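MOR (Lactococcus phage TP901-1, PDB 6TRI) probably acts as a phage modulator of repression, a small all-helical protein of the helix-turn-helix class that pairs with another protein chain. Local coordinates at residues S9-I14 / L37-K42; Y22-A27 / V54-L59; D48-A53 / Y67-K72. All blocks are in the same frame, centred on the assembly; numbering follows the deposited sequence.

Interaction 1 of 3, residues S9-I14 / L37-K42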
ATOM      1  N   SER B   9      -7.822   3.262 -13.475  1.00 57.09           N
ATOM      2  CA  SER B   9      -8.229   1.860 -13.502  1.00 52.10           C
ATOM      3  C   SER B   9      -9.153   1.514 -12.335  1.00 52.64           C
ATOM      4  O   SER B   9     -10.143   0.801 -12.508  1.00 52.40           O
ATOM      5  CB  SER B   9      -7.003   0.945 -13.482  1.00 51.49           C
ATOM      6  OG  SER B   9      -6.204   1.136 -14.634  1.00 56.42           O
ATOM      7  N   LEU B  10      -8.822   2.025 -11.152  1.00 39.80           N
ATOM      8  CA  LEU B  10      -9.608   1.760  -9.952  1.00 42.18           C
ATOM      9  C   LEU B  10     -11.030   2.295 -10.091  1.00 46.23           C
ATOM     10  O   LEU B  10     -11.991   1.624  -9.719  1.00 53.25           O
ATOM     11  CB  LEU B  10      -8.931   2.371  -8.722  1.00 39.84           C
ATOM     12  CG  LEU B  10      -9.664   2.211  -7.387  1.00 47.52           C
ATOM     13  CD1 LEU B  10      -9.921   0.746  -7.078  1.00 37.54           C
ATOM     14  CD2 LEU B  10      -8.881   2.864  -6.258  1.00 51.02           C
ATOM     15  N   LEU B  11     -11.156   3.501 -10.638  1.00 50.38           N
ATOM     16  CA  LEU B  11     -12.463   4.121 -10.827  1.00 48.71           C
ATOM     17  C   LEU B  11     -13.309   3.325 -11.810  1.00 51.47           C
ATOM     18  O   LEU B  11     -14.536   3.339 -11.738  1.00 63.77           O
ATOM     19  CB  LEU B  11     -12.311   5.565 -11.313  1.00 42.31           C
ATOM     20  CG  LEU B  11     -11.638   6.527 -10.331  1.00 41.81           C
ATOM     21  CD1 LEU B  11     -11.422   7.892 -10.965  1.00 57.82           C
ATOM     22  CD2 LEU B  11     -12.449   6.646  -9.056  1.00 41.69           C
ATOM     23  N   GLY B  12     -12.646   2.628 -12.727  1.00 53.17           N
ATOM     24  CA  GLY B  12     -13.340   1.793 -13.686  1.00 56.62           C
ATOM     25  C   GLY B  12     -14.036   0.628 -13.011  1.00 63.48           C
ATOM     26  O   GLY B  12     -15.215   0.369 -13.260  1.00 62.32           O
ATOM     27  N   LYS B  13     -13.304  -0.074 -12.149  1.00 52.96           N
ATOM     28  CA  LYS B  13     -13.841  -1.237 -11.449  1.00 56.75           C
ATOM     29  C   LYS B  13     -14.976  -0.841 -10.514  1.00 47.22           C
ATOM     30  O   LYS B  13     -15.939  -1.586 -10.342  1.00 56.47           O
ATOM     31  CB  LYS B  13     -12.740  -1.950 -10.658  1.00 50.91           C
ATOM     32  CG  LYS B  13     -11.633  -2.536 -11.515  1.00 55.22           C
ATOM     33  CD  LYS B  13     -12.125  -3.713 -12.338  1.00 54.99           C
ATOM     34  CE  LYS B  13     -12.642  -4.828 -11.446  1.00 64.37           C
ATOM     35  NZ  LYS B  13     -12.921  -6.073 -12.217  1.00 81.46           N
ATOM     36  N   ILE B  14     -14.853   0.338  -9.914  1.00 45.99           N
ATOM     37  CA  ILE B  14     -15.851   0.830  -8.974  1.00 46.97           C
ATOM     38  C   ILE B  14     -17.185   1.087  -9.668  1.00 44.20           C
ATOM     39  O   ILE B  14     -18.245   0.746  -9.141  1.00 53.30           O
ATOM     40  CB  ILE B  14     -15.363   2.112  -8.282  1.00 44.31           C
ATOM     41  CG1 ILE B  14     -14.215   1.772  -7.330  1.00 35.25           C
ATOM     42  CG2 ILE B  14     -16.501   2.791  -7.532  1.00 48.89           C
ATOM     43  CD1 ILE B  14     -13.574   2.974  -6.685  1.00 39.94           C
ATOM     44  N   LEU B  37     -12.206  11.787  -0.662  1.00 42.16           N
ATOM     45  CA  LEU B  37     -10.898  12.372  -0.378  1.00 40.68           C
ATOM     46  C   LEU B  37      -9.757  11.428  -0.755  1.00 42.66           C
ATOM     47  O   LEU B  37      -8.649  11.870  -1.060  1.00 49.26           O
ATOM     48  CB  LEU B  37     -10.789  12.750   1.102  1.00 38.04           C
ATOM     49  CG  LEU B  37     -11.685  13.874   1.624  1.00 45.44           C
ATOM     50  CD1 LEU B  37     -11.543  13.993   3.128  1.00 48.13           C
ATOM     51  CD2 LEU B  37     -11.341  15.189   0.951  1.00 45.91           C
ATOM     52  N   LYS B  38     -10.026  10.128  -0.730  1.00 38.03           N
ATOM     53  CA  LYS B  38      -9.002   9.147  -1.072  1.00 47.09           C
ATOM     54  C   LYS B  38      -8.899   8.950  -2.580  1.00 39.88           C
ATOM     55  O   LYS B  38      -7.800   8.844  -3.122  1.00 42.90           O
ATOM     56  CB  LYS B  38      -9.285   7.818  -0.374  1.00 43.38           C
ATOM     57  CG  LYS B  38      -9.068   7.886   1.125  1.00 46.69           C
ATOM     58  CD  LYS B  38      -9.563   6.641   1.831  1.00 48.64           C
ATOM     59  CE  LYS B  38      -9.423   6.790   3.337  1.00 53.24           C
ATOM     60  NZ  LYS B  38      -8.003   6.911   3.761  1.00 49.47           N
ATOM     61  N   LEU B  39     -10.043   8.919  -3.257  1.00 40.44           N
ATOM     62  CA  LEU B  39     -10.058   8.771  -4.709  1.00 38.26           C
ATOM     63  C   LEU B  39      -9.555  10.034  -5.392  1.00 33.76           C
ATOM     64  O   LEU B  39      -9.184  10.011  -6.565  1.00 47.23           O
ATOM     65  CB  LEU B  39     -11.464   8.432  -5.204  1.00 38.48           C
ATOM     66  CG  LEU B  39     -12.013   7.076  -4.762  1.00 36.98           C
ATOM     67  CD1 LEU B  39     -13.421   6.865  -5.297  1.00 35.65           C
ATOM     68  CD2 LEU B  39     -11.092   5.965  -5.223  1.00 38.76           C
ATOM     69  N   ASN B  40      -9.551  11.139  -4.654  1.00 38.63           N
ATOM     70  CA  ASN B  40      -9.073  12.406  -5.187  1.00 47.08           C
ATOM     71  C   ASN B  40      -7.711  12.767  -4.610  1.00 49.47           C
ATOM     72  O   ASN B  40      -7.292  13.925  -4.650  1.00 47.19           O
ATOM     73  CB  ASN B  40     -10.088  13.514  -4.915  1.00 47.13           C
ATOM     74  CG  ASN B  40     -11.367  13.335  -5.714  1.00 51.81           C
ATOM     75  OD1 ASN B  40     -11.480  13.821  -6.838  1.00 58.76           O
ATOM     76  ND2 ASN B  40     -12.330  12.621  -5.142  1.00 48.77           N
ATOM     77  N   ASP B  41      -7.040  11.755  -4.068  1.00 53.19           N
ATOM     78  CA  ASP B  41      -5.646  11.851  -3.641  1.00 58.85           C
ATOM     79  C   ASP B  41      -5.383  12.980  -2.642  1.00 57.84           C
ATOM     80  O   ASP B  41      -4.309  13.582  -2.641  1.00 65.64           O
ATOM     81  CB  ASP B  41      -4.742  12.022  -4.865  1.00 71.19           C
ATOM     82  CG  ASP B  41      -3.342  11.497  -4.632  1.00 93.18           C
ATOM     83  OD1 ASP B  41      -3.205  10.380  -4.087  1.00 92.43           O
ATOM     84  OD2 ASP B  41      -2.379  12.203  -4.987  1.00111.82           O
ATOM     85  N   LYS B  42      -6.364  13.268  -1.794  1.00 59.25           N
ATOM     86  CA  LYS B  42      -6.171  14.228  -0.714  1.00 61.89           C
ATOM     87  C   LYS B  42      -5.761  13.503   0.564  1.00 64.71           C
ATOM     88  O   LYS B  42      -5.027  14.041   1.393  1.00 60.28           O
ATOM     89  CB  LYS B  42      -7.440  15.045  -0.475  1.00 48.76           C
ATOM     90  CG  LYS B  42      -7.784  16.018  -1.591  1.00 58.07           C
ATOM     91  CD  LYS B  42      -8.934  16.920  -1.175  1.00 66.30           C
ATOM     92  CE  LYS B  42      -9.300  17.909  -2.267  1.00 75.19           C
ATOM     93  NZ  LYS B  42     -10.413  18.801  -1.836  1.00 69.26           N
TER
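L39, in the last turn of helix 32-39, packs its two methyls against L10, L11 and I14 of helix 8-17. Each of the three meets it from a different direction. I14 comes tip to tip: its CD1 lies 4.1 Å from L39 CD1. L11 runs alongside L39 in the opposite sense, with its CD2 3.9 Å from L39 CD1. L10 stands square to L39 and touches the other branch, L10 CD2 to L39 CD2 at 3.9 Å. The two branches of L39 thus divide the work: CD1 meets L11 and I14, while CD2 meets L10 and also L11. L39 CG sits beside its backbone N (chi1 -66°), which sends both methyls at helix 8-17.

The CA atoms of L11 and L39 are 8.1 Å from each other, and the side chains fill the space between the two helices. Just past L39 the helix ends in a Schellman motif. K42 N bonds to L37 O, D41 N bonds to K38 O, and D41 takes the positive phi. Helix 32-39 is the second of two consecutive helices consistent with a helix-turn-helix, and this contact packs its end on helix 8-17. L10 and I14 continue inward onto L57 of helix 47-57, and I14 also touches F24.

L10 and I14 are buried, but L11 is exposed. The contact is purely apolar, so close packing of methyls, with no directional bond, joins the two helices at the edge of the core.

Interaction 2 of 3, residues Y22-A27 / V54-L59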
ATOM      1  N   TYR B  22     -20.819   6.249  -3.814  1.00 58.69           N
ATOM      2  CA  TYR B  22     -21.574   6.057  -2.583  1.00 62.23           C
ATOM      3  C   TYR B  22     -21.761   4.575  -2.279  1.00 53.21           C
ATOM      4  O   TYR B  22     -21.529   4.134  -1.153  1.00 52.52           O
ATOM      5  CB  TYR B  22     -22.932   6.755  -2.672  1.00 62.52           C
ATOM      6  CG  TYR B  22     -23.831   6.491  -1.486  1.00 71.06           C
ATOM      7  CD1 TYR B  22     -23.630   7.146  -0.279  1.00 63.93           C
ATOM      8  CD2 TYR B  22     -24.883   5.587  -1.573  1.00 76.50           C
ATOM      9  CE1 TYR B  22     -24.449   6.909   0.809  1.00 66.20           C
ATOM     10  CE2 TYR B  22     -25.707   5.343  -0.489  1.00 79.39           C
ATOM     11  CZ  TYR B  22     -25.485   6.008   0.699  1.00 71.88           C
ATOM     12  OH  TYR B  22     -26.303   5.770   1.781  1.00 72.26           O
ATOM     13  N   ASN B  23     -22.188   3.817  -3.285  1.00 45.12           N
ATOM     14  CA  ASN B  23     -22.333   2.371  -3.153  1.00 40.90           C
ATOM     15  C   ASN B  23     -21.028   1.721  -2.725  1.00 43.94           C
ATOM     16  O   ASN B  23     -21.015   0.829  -1.879  1.00 42.85           O
ATOM     17  CB  ASN B  23     -22.808   1.750  -4.464  1.00 40.37           C
ATOM     18  CG  ASN B  23     -24.268   2.026  -4.747  1.00 53.51           C
ATOM     19  OD1 ASN B  23     -25.056   2.265  -3.832  1.00 54.59           O
ATOM     20  ND2 ASN B  23     -24.642   1.985  -6.021  1.00 54.46           N
ATOM     21  N   PHE B  24     -19.933   2.179  -3.320  1.00 41.74           N
ATOM     22  CA  PHE B  24     -18.613   1.674  -2.980  1.00 39.09           C
ATOM     23  C   PHE B  24     -18.274   1.987  -1.527  1.00 49.17           C
ATOM     24  O   PHE B  24     -17.735   1.142  -0.813  1.00 54.50           O
ATOM     25  CB  PHE B  24     -17.559   2.267  -3.916  1.00 38.39           C
ATOM     26  CG  PHE B  24     -16.163   1.803  -3.624  1.00 47.29           C
ATOM     27  CD1 PHE B  24     -15.851   0.454  -3.639  1.00 39.61           C
ATOM     28  CD2 PHE B  24     -15.160   2.714  -3.342  1.00 48.92           C
ATOM     29  CE1 PHE B  24     -14.567   0.021  -3.371  1.00 41.27           C
ATOM     30  CE2 PHE B  24     -13.871   2.288  -3.076  1.00 39.10           C
ATOM     31  CZ  PHE B  24     -13.576   0.939  -3.090  1.00 39.75           C
ATOM     32  N   ALA B  25     -18.603   3.202  -1.098  1.00 47.79           N
ATOM     33  CA  ALA B  25     -18.367   3.635   0.276  1.00 39.81           C
ATOM     34  C   ALA B  25     -19.046   2.705   1.276  1.00 43.30           C
ATOM     35  O   ALA B  25     -18.416   2.232   2.222  1.00 46.10           O
ATOM     36  CB  ALA B  25     -18.857   5.058   0.470  1.00 48.61           C
ATOM     37  N   ILE B  26     -20.332   2.452   1.055  1.00 42.23           N
ATOM     38  CA  ILE B  26     -21.105   1.548   1.898  1.00 50.25           C
ATOM     39  C   ILE B  26     -20.484   0.152   1.940  1.00 52.24           C
ATOM     40  O   ILE B  26     -20.412  -0.473   2.998  1.00 68.13           O
ATOM     41  CB  ILE B  26     -22.565   1.439   1.411  1.00 55.63           C
ATOM     42  CG1 ILE B  26     -23.202   2.827   1.318  1.00 63.94           C
ATOM     43  CG2 ILE B  26     -23.373   0.530   2.327  1.00 54.99           C
ATOM     44  CD1 ILE B  26     -23.201   3.591   2.623  1.00 69.35           C
ATOM     45  N   ALA B  27     -20.029  -0.325   0.785  1.00 46.81           N
ATOM     46  CA  ALA B  27     -19.412  -1.645   0.684  1.00 53.95           C
ATOM     47  C   ALA B  27     -18.079  -1.699   1.431  1.00 54.57           C
ATOM     48  O   ALA B  27     -17.672  -2.753   1.920  1.00 50.60           O
ATOM     49  CB  ALA B  27     -19.218  -2.027  -0.783  1.00 35.74           C
ATOM     50  N   VAL B  54      -9.846  -4.762  -2.452  1.00 43.30           N
ATOM     51  CA  VAL B  54      -9.518  -5.947  -3.239  1.00 36.91           C
ATOM     52  C   VAL B  54     -10.610  -6.998  -3.100  1.00 39.86           C
ATOM     53  O   VAL B  54     -10.997  -7.640  -4.076  1.00 59.26           O
ATOM     54  CB  VAL B  54      -8.162  -6.549  -2.813  1.00 46.52           C
ATOM     55  CG1 VAL B  54      -7.908  -7.875  -3.525  1.00 54.79           C
ATOM     56  CG2 VAL B  54      -7.042  -5.569  -3.095  1.00 45.73           C
ATOM     57  N   HIS B  55     -11.107  -7.162  -1.879  1.00 43.52           N
ATOM     58  CA  HIS B  55     -12.201  -8.087  -1.602  1.00 47.62           C
ATOM     59  C   HIS B  55     -13.501  -7.638  -2.264  1.00 54.77           C
ATOM     60  O   HIS B  55     -14.191  -8.432  -2.905  1.00 60.61           O
ATOM     61  CB  HIS B  55     -12.406  -8.222  -0.093  1.00 39.93           C
ATOM     62  CG  HIS B  55     -13.600  -9.043   0.285  1.00 48.25           C
ATOM     63  ND1 HIS B  55     -13.734 -10.368  -0.069  1.00 56.15           N
ATOM     64  CD2 HIS B  55     -14.711  -8.727   0.993  1.00 55.97           C
ATOM     65  CE1 HIS B  55     -14.879 -10.833   0.403  1.00 62.20           C
ATOM     66  NE2 HIS B  55     -15.489  -9.857   1.050  1.00 63.94           N
ATOM     67  N   VAL B  56     -13.825  -6.359  -2.103  1.00 49.23           N
ATOM     68  CA  VAL B  56     -15.077  -5.798  -2.601  1.00 53.60           C
ATOM     69  C   VAL B  56     -15.133  -5.756  -4.128  1.00 48.99           C
ATOM     70  O   VAL B  56     -16.139  -6.132  -4.732  1.00 45.73           O
ATOM     71  CB  VAL B  56     -15.302  -4.374  -2.046  1.00 56.41           C
ATOM     72  CG1 VAL B  56     -16.460  -3.692  -2.757  1.00 60.87           C
ATOM     73  CG2 VAL B  56     -15.545  -4.424  -0.545  1.00 39.18           C
ATOM     74  N   LEU B  57     -14.048  -5.304  -4.749  1.00 45.10           N
ATOM     75  CA  LEU B  57     -14.007  -5.161  -6.202  1.00 48.43           C
ATOM     76  C   LEU B  57     -13.533  -6.435  -6.898  1.00 52.56           C
ATOM     77  O   LEU B  57     -13.516  -6.508  -8.130  1.00 55.98           O
ATOM     78  CB  LEU B  57     -13.108  -3.987  -6.583  1.00 34.49           C
ATOM     79  CG  LEU B  57     -13.595  -2.640  -6.045  1.00 42.11           C
ATOM     80  CD1 LEU B  57     -12.545  -1.567  -6.257  1.00 44.11           C
ATOM     81  CD2 LEU B  57     -14.911  -2.252  -6.708  1.00 35.89           C
ATOM     82  N   GLU B  58     -13.164  -7.433  -6.099  1.00 49.24           N
ATOM     83  CA  GLU B  58     -12.685  -8.720  -6.599  1.00 54.10           C
ATOM     84  C   GLU B  58     -11.514  -8.529  -7.553  1.00 52.89           C
ATOM     85  O   GLU B  58     -11.464  -9.129  -8.624  1.00 48.89           O
ATOM     86  CB  GLU B  58     -13.816  -9.491  -7.285  1.00 56.91           C
ATOM     87  CG  GLU B  58     -14.890  -9.982  -6.326  1.00 82.35           C
ATOM     88  CD  GLU B  58     -16.030 -10.695  -7.030  1.00102.91           C
ATOM     89  OE1 GLU B  58     -16.631 -10.097  -7.948  1.00103.46           O
ATOM     90  OE2 GLU B  58     -16.325 -11.853  -6.666  1.00114.15           O
ATOM     91  N   LEU B  59     -10.575  -7.681  -7.149  1.00 47.90           N
ATOM     92  CA  LEU B  59      -9.390  -7.410  -7.948  1.00 46.70           C
ATOM     93  C   LEU B  59      -8.385  -8.551  -7.844  1.00 54.85           C
ATOM     94  O   LEU B  59      -8.301  -9.228  -6.817  1.00 58.67           O
ATOM     95  CB  LEU B  59      -8.733  -6.101  -7.504  1.00 46.48           C
ATOM     96  CG  LEU B  59      -9.630  -4.865  -7.425  1.00 44.71           C
ATOM     97  CD1 LEU B  59      -8.834  -3.638  -6.997  1.00 42.18           C
ATOM     98  CD2 LEU B  59     -10.305  -4.623  -8.755  1.00 44.05           C
TER
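F24 on helix 21-28 points its ring at V56 and L57 of helix 47-57. Its CB makes no contact across the segments; the outer ring atoms do the touching. The CG stands anti to the backbone N (chi1 180°), and this carries the ring across the gap. CD1 comes first, reaching L57 CD2 at 4.2 Å. CE1 is the main point of touch. It lies 3.9 Å from L57 CD1 and sits just as near to L57 CG. The same CE1 meets V56 CG1 at 4.2 Å, and that methyl lies at the ring edge, near its plane. At the tip, CZ is 4.2 Å from L57 CD1. The L57 side chain lies athwart that of F24. Farther round, the ring is packed by I14 of helix 8-17 and V35 of helix 32-39.

One turn later, A27 meets V56 directly. A27 CB lies 3.8 Å from V56 CG1, and the second methyl, V56 CG2, is 3.7 Å from A27 O. The helices are close here, with the CA atoms of A27 and V56 6.8 Å apart. The small A27 side chain suits that spacing. A27 O also accepts a hydrogen bond from K52 NZ, one turn back on helix 47-57.

F24 and L57 are buried, while A27 and V56 are partly exposed. Helix 21-28 is the first of two consecutive helices, with 32-39, that are consistent with a helix-turn-helix. The contact is apolar apart from the V56 methyl set against A27 O. Its hold therefore depends on the fit of ring and methyls, with the K52 bond adding a polar tie beside it.

Interaction 3 of 3, residues D48-A53 / Y67-K72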
ATOM      1  N   ASP B  48      -5.685  -1.472   5.640  1.00 57.75           N
ATOM      2  CA  ASP B  48      -6.889  -2.297   5.656  1.00 60.16           C
ATOM      3  C   ASP B  48      -7.891  -1.914   4.567  1.00 56.41           C
ATOM      4  O   ASP B  48      -8.657  -2.756   4.099  1.00 57.62           O
ATOM      5  CB  ASP B  48      -7.564  -2.213   7.028  1.00 84.05           C
ATOM      6  CG  ASP B  48      -7.939  -0.792   7.408  1.00 94.09           C
ATOM      7  OD1 ASP B  48      -7.150  -0.137   8.122  1.00 98.16           O
ATOM      8  OD2 ASP B  48      -9.024  -0.331   6.991  1.00 89.91           O
ATOM      9  N   GLU B  49      -7.891  -0.647   4.170  1.00 55.81           N
ATOM     10  CA  GLU B  49      -8.826  -0.173   3.152  1.00 50.41           C
ATOM     11  C   GLU B  49      -8.498  -0.759   1.785  1.00 52.62           C
ATOM     12  O   GLU B  49      -9.396  -1.124   1.029  1.00 59.65           O
ATOM     13  CB  GLU B  49      -8.824   1.355   3.088  1.00 48.09           C
ATOM     14  CG  GLU B  49      -9.388   2.020   4.333  1.00 71.58           C
ATOM     15  CD  GLU B  49      -9.051   3.495   4.410  1.00 86.78           C
ATOM     16  OE1 GLU B  49      -8.179   3.946   3.635  1.00 85.89           O
ATOM     17  OE2 GLU B  49      -9.656   4.202   5.245  1.00 93.47           O
ATOM     18  N   ILE B  50      -7.210  -0.853   1.472  1.00 49.44           N
ATOM     19  CA  ILE B  50      -6.788  -1.423   0.200  1.00 48.08           C
ATOM     20  C   ILE B  50      -7.156  -2.903   0.129  1.00 48.20           C
ATOM     21  O   ILE B  50      -7.669  -3.375  -0.884  1.00 48.33           O
ATOM     22  CB  ILE B  50      -5.272  -1.249  -0.024  1.00 49.59           C
ATOM     23  CG1 ILE B  50      -4.918   0.239  -0.111  1.00 52.00           C
ATOM     24  CG2 ILE B  50      -4.829  -1.977  -1.285  1.00 39.37           C
ATOM     25  CD1 ILE B  50      -3.461   0.508  -0.419  1.00 50.27           C
ATOM     26  N   LEU B  51      -6.912  -3.627   1.217  1.00 45.65           N
ATOM     27  CA  LEU B  51      -7.247  -5.044   1.275  1.00 40.89           C
ATOM     28  C   LEU B  51      -8.748  -5.269   1.119  1.00 53.36           C
ATOM     29  O   LEU B  51      -9.172  -6.230   0.480  1.00 60.87           O
ATOM     30  CB  LEU B  51      -6.761  -5.664   2.586  1.00 39.71           C
ATOM     31  CG  LEU B  51      -5.350  -6.259   2.597  1.00 52.29           C
ATOM     32  CD1 LEU B  51      -4.294  -5.194   2.336  1.00 59.95           C
ATOM     33  CD2 LEU B  51      -5.082  -6.975   3.910  1.00 51.00           C
ATOM     34  N   LYS B  52      -9.550  -4.381   1.700  1.00 55.32           N
ATOM     35  CA  LYS B  52     -10.998  -4.518   1.615  1.00 57.05           C
ATOM     36  C   LYS B  52     -11.480  -4.184   0.208  1.00 50.86           C
ATOM     37  O   LYS B  52     -12.401  -4.814  -0.308  1.00 62.31           O
ATOM     38  CB  LYS B  52     -11.693  -3.626   2.646  1.00 63.04           C
ATOM     39  CG  LYS B  52     -13.079  -4.117   3.042  1.00 73.45           C
ATOM     40  CD  LYS B  52     -13.668  -3.288   4.174  1.00 79.12           C
ATOM     41  CE  LYS B  52     -15.027  -3.824   4.610  1.00 75.44           C
ATOM     42  NZ  LYS B  52     -15.819  -4.379   3.474  1.00 65.59           N
ATOM     43  N   ALA B  53     -10.844  -3.192  -0.408  1.00 40.81           N
ATOM     44  CA  ALA B  53     -11.147  -2.825  -1.784  1.00 48.93           C
ATOM     45  C   ALA B  53     -10.897  -3.998  -2.730  1.00 47.89           C
ATOM     46  O   ALA B  53     -11.644  -4.206  -3.685  1.00 48.68           O
ATOM     47  CB  ALA B  53     -10.321  -1.619  -2.201  1.00 46.01           C
ATOM     48  N   TYR B  67      -3.443  -0.413  -9.583  1.00 36.85           N
ATOM     49  CA  TYR B  67      -4.684   0.185  -9.103  1.00 42.88           C
ATOM     50  C   TYR B  67      -4.458   1.258  -8.040  1.00 43.41           C
ATOM     51  O   TYR B  67      -5.158   2.270  -8.020  1.00 50.11           O
ATOM     52  CB  TYR B  67      -5.614  -0.897  -8.549  1.00 47.62           C
ATOM     53  CG  TYR B  67      -6.404  -1.629  -9.609  1.00 46.93           C
ATOM     54  CD1 TYR B  67      -7.424  -0.993 -10.300  1.00 43.76           C
ATOM     55  CD2 TYR B  67      -6.139  -2.959  -9.910  1.00 61.81           C
ATOM     56  CE1 TYR B  67      -8.153  -1.654 -11.270  1.00 54.65           C
ATOM     57  CE2 TYR B  67      -6.866  -3.631 -10.880  1.00 63.07           C
ATOM     58  CZ  TYR B  67      -7.873  -2.971 -11.556  1.00 57.63           C
ATOM     59  OH  TYR B  67      -8.602  -3.627 -12.521  1.00 70.69           O
ATOM     60  N   PHE B  68      -3.483   1.043  -7.162  1.00 33.36           N
ATOM     61  CA  PHE B  68      -3.294   1.925  -6.015  1.00 37.80           C
ATOM     62  C   PHE B  68      -1.921   2.591  -5.975  1.00 37.96           C
ATOM     63  O   PHE B  68      -1.706   3.528  -5.207  1.00 43.05           O
ATOM     64  CB  PHE B  68      -3.513   1.149  -4.713  1.00 41.79           C
ATOM     65  CG  PHE B  68      -4.877   0.530  -4.596  1.00 44.95           C
ATOM     66  CD1 PHE B  68      -5.923   1.232  -4.022  1.00 50.94           C
ATOM     67  CD2 PHE B  68      -5.111  -0.756  -5.053  1.00 48.51           C
ATOM     68  CE1 PHE B  68      -7.181   0.665  -3.912  1.00 53.13           C
ATOM     69  CE2 PHE B  68      -6.365  -1.327  -4.947  1.00 50.23           C
ATOM     70  CZ  PHE B  68      -7.401  -0.617  -4.377  1.00 51.06           C
ATOM     71  N   PHE B  69      -0.991   2.117  -6.797  1.00 41.51           N
ATOM     72  CA  PHE B  69       0.379   2.613  -6.720  1.00 41.99           C
ATOM     73  C   PHE B  69       0.918   3.081  -8.067  1.00 45.70           C
ATOM     74  O   PHE B  69       2.109   2.955  -8.347  1.00 48.57           O
ATOM     75  CB  PHE B  69       1.285   1.532  -6.129  1.00 49.07           C
ATOM     76  CG  PHE B  69       0.832   1.044  -4.783  1.00 49.02           C
ATOM     77  CD1 PHE B  69       1.227   1.696  -3.627  1.00 57.82           C
ATOM     78  CD2 PHE B  69      -0.003  -0.055  -4.676  1.00 42.46           C
ATOM     79  CE1 PHE B  69       0.805   1.254  -2.387  1.00 57.85           C
ATOM     80  CE2 PHE B  69      -0.430  -0.501  -3.440  1.00 50.24           C
ATOM     81  CZ  PHE B  69      -0.025   0.155  -2.293  1.00 55.34           C
ATOM     82  N   ASN B  70       0.034   3.634  -8.889  1.00 50.23           N
ATOM     83  CA  ASN B  70       0.423   4.170 -10.185  1.00 64.77           C
ATOM     84  C   ASN B  70       0.634   5.679 -10.102  1.00 67.22           C
ATOM     85  O   ASN B  70      -0.327   6.447 -10.082  1.00 66.63           O
ATOM     86  CB  ASN B  70      -0.632   3.828 -11.241  1.00 77.00           C
ATOM     87  CG  ASN B  70      -0.226   4.252 -12.638  1.00 82.86           C
ATOM     88  OD1 ASN B  70       0.957   4.410 -12.934  1.00 98.84           O
ATOM     89  ND2 ASN B  70      -1.213   4.439 -13.508  1.00 71.49           N
ATOM     90  N   ALA B  71       1.894   6.094 -10.044  1.00 66.69           N
ATOM     91  CA  ALA B  71       2.232   7.511  -9.957  1.00 71.83           C
ATOM     92  C   ALA B  71       1.862   8.257 -11.238  1.00 81.40           C
ATOM     93  O   ALA B  71       2.006   7.728 -12.341  1.00 80.91           O
ATOM     94  CB  ALA B  71       3.713   7.682  -9.653  1.00 77.15           C
ATOM     95  N   LYS B  72       1.385   9.488 -11.083  1.00 88.73           N
ATOM     96  CA  LYS B  72       1.001  10.310 -12.226  1.00 87.85           C
ATOM     97  C   LYS B  72       2.138  11.240 -12.640  1.00 87.80           C
ATOM     98  O   LYS B  72       2.508  11.299 -13.813  1.00 92.03           O
ATOM     99  CB  LYS B  72      -0.256  11.122 -11.906  1.00 84.23           C
ATOM    100  CG  LYS B  72      -0.713  12.025 -13.039  1.00 93.99           C
ATOM    101  CD  LYS B  72      -0.945  11.231 -14.315  1.00102.35           C
ATOM    102  CE  LYS B  72      -1.339  12.137 -15.470  1.00105.74           C
ATOM    103  NZ  LYS B  72      -1.485  11.384 -16.748  1.00102.91           N
TER
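I50 lays its CG2 methyl over one face of the F68 ring. The methyl carbon is 4.0 Å from the ring centroid and only 10° off the normal, so it stands almost straight above the centre. This is a CH-pi contact. I50 CG1 lies on the same side of the ring, displaced toward F68 CD1 at 4.2 Å. The two side chains run antiparallel, side by side. In I50 the CG1 is anti to the carbonyl carbon (chi1 -63°), which leaves CG2 anti to the backbone N and set over the ring. The far end of I50 goes on to the next aromatic: its CD1 is 3.9 Å from F69 CZ. A53, one turn farther along the same helix, puts its CB 3.8 Å from F68 CZ.

The fold here is a compact bundle of five short helices. The contact joins helix 47-57 to the C-terminal end, where the weakly bonded end of the last helix gives way to the tail. F68 turns into the core: it packs edge-to-face with W45 and also touches L10 of helix 8-17. Behind the contact, E49 OE1 takes a salt bridge from K38 NZ and a hydrogen bond from K46 N, tying helix 47-57 to helix 32-39 and to the turn between them.

All four touching residues are buried, and part of that cover comes from a second protein chain. That chain packs on I50 with an apolar side chain and on F69 with an acidic one. It also hydrogen-bonds to F68 O through a polar side chain.

How the interactions relate
From the N terminus, helix 8-17 opens interaction 1, which closes after 22 intervening residues at the end of helix 32-39. Interaction 2 opens inside that loop, on helix 21-28, and closes beyond it at the end of helix 47-57. The two therefore cross. Interaction 3 opens on helix 47-57, inside the loop of interaction 2, and closes where helix 64-68 runs into the C-terminal tail, so these also cross. Interactions 1 and 3 lie in series, and none nests within another. Helix 47-57 serves both interactions 2 and 3. L10 packs on L57, and F24 touches A53, linking the contacts through one core. Together they tie all five helices into a single unit.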